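Local atomic coordinates of putative invasin (Yersinia pseudotuberculosis IP 31758, PDB entry 5N40), a protein that is an adhesin, ending in a C-type lectin-like domain, that probably helps the bacterium attach to its host. Residues P157-A169 with V186-L200. The protein carries 1 engineered substitution. Numbering follows the deposited sequence.
Sequences PVSSSGVVQIADA and VSVTDPNGIGVQTTL
Val164 fills the apolar centre with both of its branches. Its CG1, anti to the backbone N (chi1 167°), reaches Val188 CG1 at 3.5 Å, while CG2 lies alongside the oppositely directed Thr198 side chain, 3.6 Å from Thr198 OG1. Val188 and Thr198 belong to strands of different sheets, so this one side chain bridges the two layers of the Ig-like sandwich, with Leu200 CD1 4.3 Å from Val164 CG1. On the same face as Val188, Ile166 sets CG2 against Val186 CB at 3.7 Å; Phe145 and Leu125 continue this core. A second apolar patch forms where Val158 CG1 touches Ile194 CD1 and Val196 CG1, both at 3.9 Å.

Around the core, Gln165 and Thr189 make an antiparallel hydrogen-bonded pair: Gln165 N meets Thr189 O at 2.8 Å, and Thr189 N returns to Gln165 O. Ala167 N to Ser187 O extends the ladder into the type I' turn 166-169. On the other face, the Gln165 side chain runs across the Pro191 ring at about a right angle, Gln165 CG 3.7 Å from Pro191 CD; a bend at chi2 (-69°) then carries the amide away, to Val163 O and Asn170.

Where the strands end, Ser161 OG accepts Ile194 N at 3.1 Å, beside a weak Gly162 N to Asn192 O bond. Water 1 sits among Ser161 OG, Gly162 O and Asp190 OD1, with more acceptors in reach than its two protons can serve at once; water 3 gives its protons to Val163 O and Asp190 OD1 while accepting Asn192 N. The short ladder thus passes into a water-mediated edge, where water 3, and probably water 1 with it, would stabilise the buried Asp190 carboxylate by solvating OD1.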
loop_
_atom_site.group_PDB
_atom_site.type_symbol
_atom_site.label_atom_id
_atom_site.label_comp_id
_atom_site.label_asym_id
_atom_site.label_seq_id
_atom_site.Cartn_x
_atom_site.Cartn_y
_atom_site.Cartn_z
ATOM N N PRO A 157 -13.005 11.505 -6.996
ATOM C CA PRO A 157 -11.890 11.563 -6.043
ATOM C C PRO A 157 -12.389 11.675 -4.612
ATOM O O PRO A 157 -13.354 12.387 -4.326
ATOM C CB PRO A 157 -11.112 12.821 -6.463
ATOM C CG PRO A 157 -11.691 13.237 -7.776
ATOM C CD PRO A 157 -13.077 12.720 -7.823
ATOM N N VAL A 158 -11.706 10.969 -3.711
ATOM C CA VAL A 158 -12.036 10.954 -2.291
ATOM C C VAL A 158 -10.822 11.442 -1.511
ATOM O O VAL A 158 -9.713 10.911 -1.672
ATOM C CB VAL A 158 -12.465 9.553 -1.825
ATOM C CG1 VAL A 158 -12.748 9.545 -0.325
ATOM C CG2 VAL A 158 -13.686 9.095 -2.609
ATOM N N SER A 159 -11.032 12.463 -0.685
ATOM C CA SER A 159 -9.980 13.014 0.156
ATOM C C SER A 159 -10.225 12.796 1.643
ATOM O O SER A 159 -9.436 13.277 2.461
ATOM C CB SER A 159 -9.825 14.515 -0.129
ATOM O OG SER A 159 -10.964 15.240 0.296
ATOM N N SER A 160 -11.282 12.073 2.018
ATOM C CA SER A 160 -11.666 11.927 3.418
ATOM C C SER A 160 -11.559 10.493 3.926
ATOM O O SER A 160 -12.072 10.191 5.010
ATOM C CB SER A 160 -13.088 12.451 3.627
ATOM O OG SER A 160 -13.991 11.860 2.717
ATOM N N SER A 161 -10.902 9.606 3.188
ATOM C CA SER A 161 -10.655 8.254 3.650
ATOM C C SER A 161 -9.363 8.204 4.468
ATOM O O SER A 161 -8.515 9.098 4.398
ATOM C CB SER A 161 -10.567 7.291 2.469
ATOM O OG SER A 161 -10.678 5.952 2.914
ATOM N N GLY A 162 -9.220 7.133 5.239
ATOM C CA GLY A 162 -8.050 6.961 6.076
ATOM C C GLY A 162 -6.791 6.694 5.269
ATOM O O GLY A 162 -6.822 6.412 4.071
ATOM N N VAL A 163 -5.654 6.782 5.956
ATOM C CA VAL A 163 -4.356 6.544 5.325
ATOM C C VAL A 163 -4.128 5.041 5.212
ATOM O O VAL A 163 -4.218 4.310 6.206
ATOM C CB VAL A 163 -3.231 7.220 6.128
ATOM C CG1 VAL A 163 -1.863 6.996 5.472
ATOM C CG2 VAL A 163 -3.503 8.701 6.284
ATOM N N VAL A 164 -3.837 4.571 3.993
ATOM C CA VAL A 164 -3.542 3.159 3.781
ATOM C C VAL A 164 -2.274 2.779 4.535
ATOM O O VAL A 164 -1.314 3.556 4.620
ATOM C CB VAL A 164 -3.416 2.859 2.276
ATOM C CG1 VAL A 164 -2.809 1.478 2.023
ATOM C CG2 VAL A 164 -4.779 2.940 1.611
ATOM N N GLN A 165 -2.270 1.569 5.085
ATOM C CA GLN A 165 -1.212 1.095 5.961
ATOM C C GLN A 165 -0.362 0.064 5.236
ATOM O O GLN A 165 -0.885 -0.797 4.521
ATOM C CB GLN A 165 -1.789 0.471 7.240
ATOM C CG GLN A 165 -2.652 1.405 8.063
ATOM C CD GLN A 165 -1.858 2.518 8.718
ATOM O OE1 GLN A 165 -1.071 2.276 9.632
ATOM N NE2 GLN A 165 -2.074 3.749 8.264
ATOM N N ILE A 166 0.949 0.158 5.432
ATOM C CA ILE A 166 1.900 -0.848 4.987
ATOM C C ILE A 166 2.680 -1.291 6.215
ATOM O O ILE A 166 3.234 -0.456 6.938
ATOM C CB ILE A 166 2.826 -0.305 3.879
ATOM C CG1 ILE A 166 1.991 0.139 2.665
ATOM C CG2 ILE A 166 3.846 -1.358 3.473
ATOM C CD1 ILE A 166 2.782 0.768 1.516
ATOM N N ALA A 167 2.687 -2.596 6.477
ATOM C CA ALA A 167 3.332 -3.133 7.677
ATOM C C ALA A 167 2.817 -2.434 8.936
ATOM O O ALA A 167 3.578 -2.098 9.844
ATOM C CB ALA A 167 4.854 -3.019 7.574
ATOM N N ASP A 168 1.502 -2.202 8.980
ATOM C CA ASP A 168 0.819 -1.639 10.152
ATOM C C ASP A 168 1.321 -0.240 10.505
ATOM O O ASP A 168 1.275 0.169 11.666
ATOM C CB ASP A 168 0.937 -2.569 11.367
ATOM C CG ASP A 168 0.194 -3.883 11.172
ATOM O OD1 ASP A 168 -0.907 -3.873 10.577
ATOM O OD2 ASP A 168 0.715 -4.930 11.607
ATOM N N ALA A 169 1.782 0.515 9.508
ATOM C CA ALA A 169 2.104 1.926 9.677
ATOM C C ALA A 169 1.711 2.671 8.409
ATOM O O ALA A 169 1.478 2.068 7.359
ATOM C CB ALA A 169 3.592 2.146 9.976
ATOM N N VAL A 186 5.059 -6.836 0.997
ATOM C CA VAL A 186 4.563 -6.108 2.155
ATOM C C VAL A 186 3.076 -6.393 2.324
ATOM O O VAL A 186 2.384 -6.819 1.394
ATOM C CB VAL A 186 4.806 -4.588 2.035
ATOM C CG1 VAL A 186 6.297 -4.303 1.882
ATOM C CG2 VAL A 186 4.028 -3.997 0.866
ATOM N N SER A 187 2.596 -6.140 3.538
ATOM C CA SER A 187 1.203 -6.346 3.908
ATOM C C SER A 187 0.486 -5.003 3.932
ATOM O O SER A 187 0.886 -4.092 4.670
ATOM C CB SER A 187 1.112 -7.033 5.268
ATOM O OG SER A 187 -0.233 -7.309 5.596
ATOM N N VAL A 188 -0.572 -4.883 3.131
ATOM C CA VAL A 188 -1.318 -3.638 2.967
ATOM C C VAL A 188 -2.683 -3.786 3.626
ATOM O O VAL A 188 -3.403 -4.754 3.357
ATOM C CB VAL A 188 -1.486 -3.272 1.484
ATOM C CG1 VAL A 188 -2.121 -1.892 1.350
ATOM C CG2 VAL A 188 -0.147 -3.325 0.766
ATOM N N THR A 189 -3.057 -2.799 4.444
ATOM C CA THR A 189 -4.353 -2.766 5.114
ATOM C C THR A 189 -4.926 -1.354 5.043
ATOM O O THR A 189 -4.209 -0.380 4.810
ATOM C CB THR A 189 -4.260 -3.200 6.585
ATOM O OG1 THR A 189 -3.288 -2.393 7.261
ATOM C CG2 THR A 189 -3.890 -4.676 6.708
ATOM N N ASP A 190 -6.233 -1.250 5.282
ATOM C CA ASP A 190 -6.946 0.028 5.216
ATOM C C ASP A 190 -7.930 0.107 6.380
ATOM O O ASP A 190 -9.138 0.262 6.187
ATOM C CB ASP A 190 -7.650 0.179 3.868
ATOM C CG ASP A 190 -8.037 1.615 3.550
ATOM O OD1 ASP A 190 -7.697 2.532 4.335
ATOM O OD2 ASP A 190 -8.710 1.828 2.513
ATOM N N PRO A 191 -7.430 0.018 7.616
ATOM C CA PRO A 191 -8.343 -0.043 8.776
ATOM C C PRO A 191 -9.235 1.180 8.932
ATOM O O PRO A 191 -10.316 1.067 9.528
ATOM C CB PRO A 191 -7.386 -0.198 9.967
ATOM C CG PRO A 191 -6.074 0.318 9.487
ATOM C CD PRO A 191 -6.015 -0.018 8.029
ATOM N N ASN A 192 -8.832 2.341 8.417
ATOM C CA ASN A 192 -9.635 3.553 8.487
ATOM C C ASN A 192 -10.222 3.930 7.131
ATOM O O ASN A 192 -10.580 5.092 6.913
ATOM C CB ASN A 192 -8.797 4.700 9.051
ATOM C CG ASN A 192 -8.278 4.400 10.446
ATOM O OD1 ASN A 192 -9.058 4.221 11.379
ATOM N ND2 ASN A 192 -6.960 4.332 10.591
ATOM N N GLY A 193 -10.339 2.969 6.218
ATOM C CA GLY A 193 -10.898 3.259 4.914
ATOM C C GLY A 193 -12.403 3.451 4.954
ATOM O O GLY A 193 -13.097 2.992 5.862
ATOM N N ILE A 194 -12.919 4.157 3.946
ATOM C CA ILE A 194 -14.358 4.344 3.814
ATOM C C ILE A 194 -14.902 3.707 2.532
ATOM O O ILE A 194 -16.025 3.985 2.135
ATOM C CB ILE A 194 -14.740 5.836 3.916
ATOM C CG1 ILE A 194 -14.174 6.662 2.752
ATOM C CG2 ILE A 194 -14.260 6.390 5.259
ATOM C CD1 ILE A 194 -14.651 8.113 2.752
ATOM N N GLY A 195 -14.122 2.832 1.891
ATOM C CA GLY A 195 -14.576 2.114 0.712
ATOM C C GLY A 195 -14.019 2.665 -0.584
ATOM O O GLY A 195 -14.771 3.010 -1.503
ATOM N N VAL A 196 -12.694 2.736 -0.677
ATOM C CA VAL A 196 -12.047 3.417 -1.788
ATOM C C VAL A 196 -11.018 2.508 -2.451
ATOM O O VAL A 196 -10.499 1.558 -1.857
ATOM C CB VAL A 196 -11.385 4.744 -1.341
ATOM C CG1 VAL A 196 -12.441 5.717 -0.856
ATOM C CG2 VAL A 196 -10.362 4.509 -0.245
ATOM N N GLN A 197 -10.733 2.835 -3.711
ATOM C CA GLN A 197 -9.649 2.243 -4.477
ATOM C C GLN A 197 -8.464 3.197 -4.411
ATOM O O GLN A 197 -8.573 4.350 -4.840
ATOM C CB GLN A 197 -10.077 2.013 -5.926
ATOM C CG GLN A 197 -8.993 1.497 -6.850
ATOM C CD GLN A 197 -9.332 1.709 -8.311
ATOM O OE1 GLN A 197 -8.894 2.687 -8.933
ATOM N NE2 GLN A 197 -10.091 0.791 -8.875
ATOM N N THR A 198 -7.352 2.721 -3.863
ATOM C CA THR A 198 -6.161 3.535 -3.673
ATOM C C THR A 198 -5.087 3.082 -4.651
ATOM O O THR A 198 -4.789 1.888 -4.746
ATOM C CB THR A 198 -5.649 3.428 -2.237
ATOM O OG1 THR A 198 -6.686 3.831 -1.331
ATOM C CG2 THR A 198 -4.411 4.315 -2.030
ATOM N N THR A 199 -4.506 4.034 -5.370
ATOM C CA THR A 199 -3.380 3.744 -6.247
ATOM C C THR A 199 -2.103 3.966 -5.451
ATOM O O THR A 199 -1.815 5.090 -5.024
ATOM C CB THR A 199 -3.406 4.629 -7.489
ATOM O OG1 THR A 199 -4.632 4.425 -8.200
ATOM C CG2 THR A 199 -2.227 4.298 -8.397
ATOM N N LEU A 200 -1.354 2.894 -5.234
ATOM C CA LEU A 200 -0.055 2.955 -4.580
ATOM C C LEU A 200 1.047 2.924 -5.629
ATOM O O LEU A 200 1.036 2.067 -6.516
ATOM C CB LEU A 200 0.130 1.787 -3.616
ATOM C CG LEU A 200 -0.714 1.848 -2.339
ATOM C CD1 LEU A 200 -0.558 0.575 -1.537
ATOM C CD2 LEU A 200 -0.315 3.057 -1.492
HETATM O O HOH W 1 -8.322 4.756 2.593
HETATM O O HOH W 2 -6.641 5.698 0.717
HETATM O O HOH W 3 -6.720 3.228 6.835
HETATM O O HOH W 4 -0.513 -3.179 7.013
HETATM O O HOH W 5 -3.137 -2.197 9.919
HETATM O O HOH W 6 -0.447 -5.730 8.085
#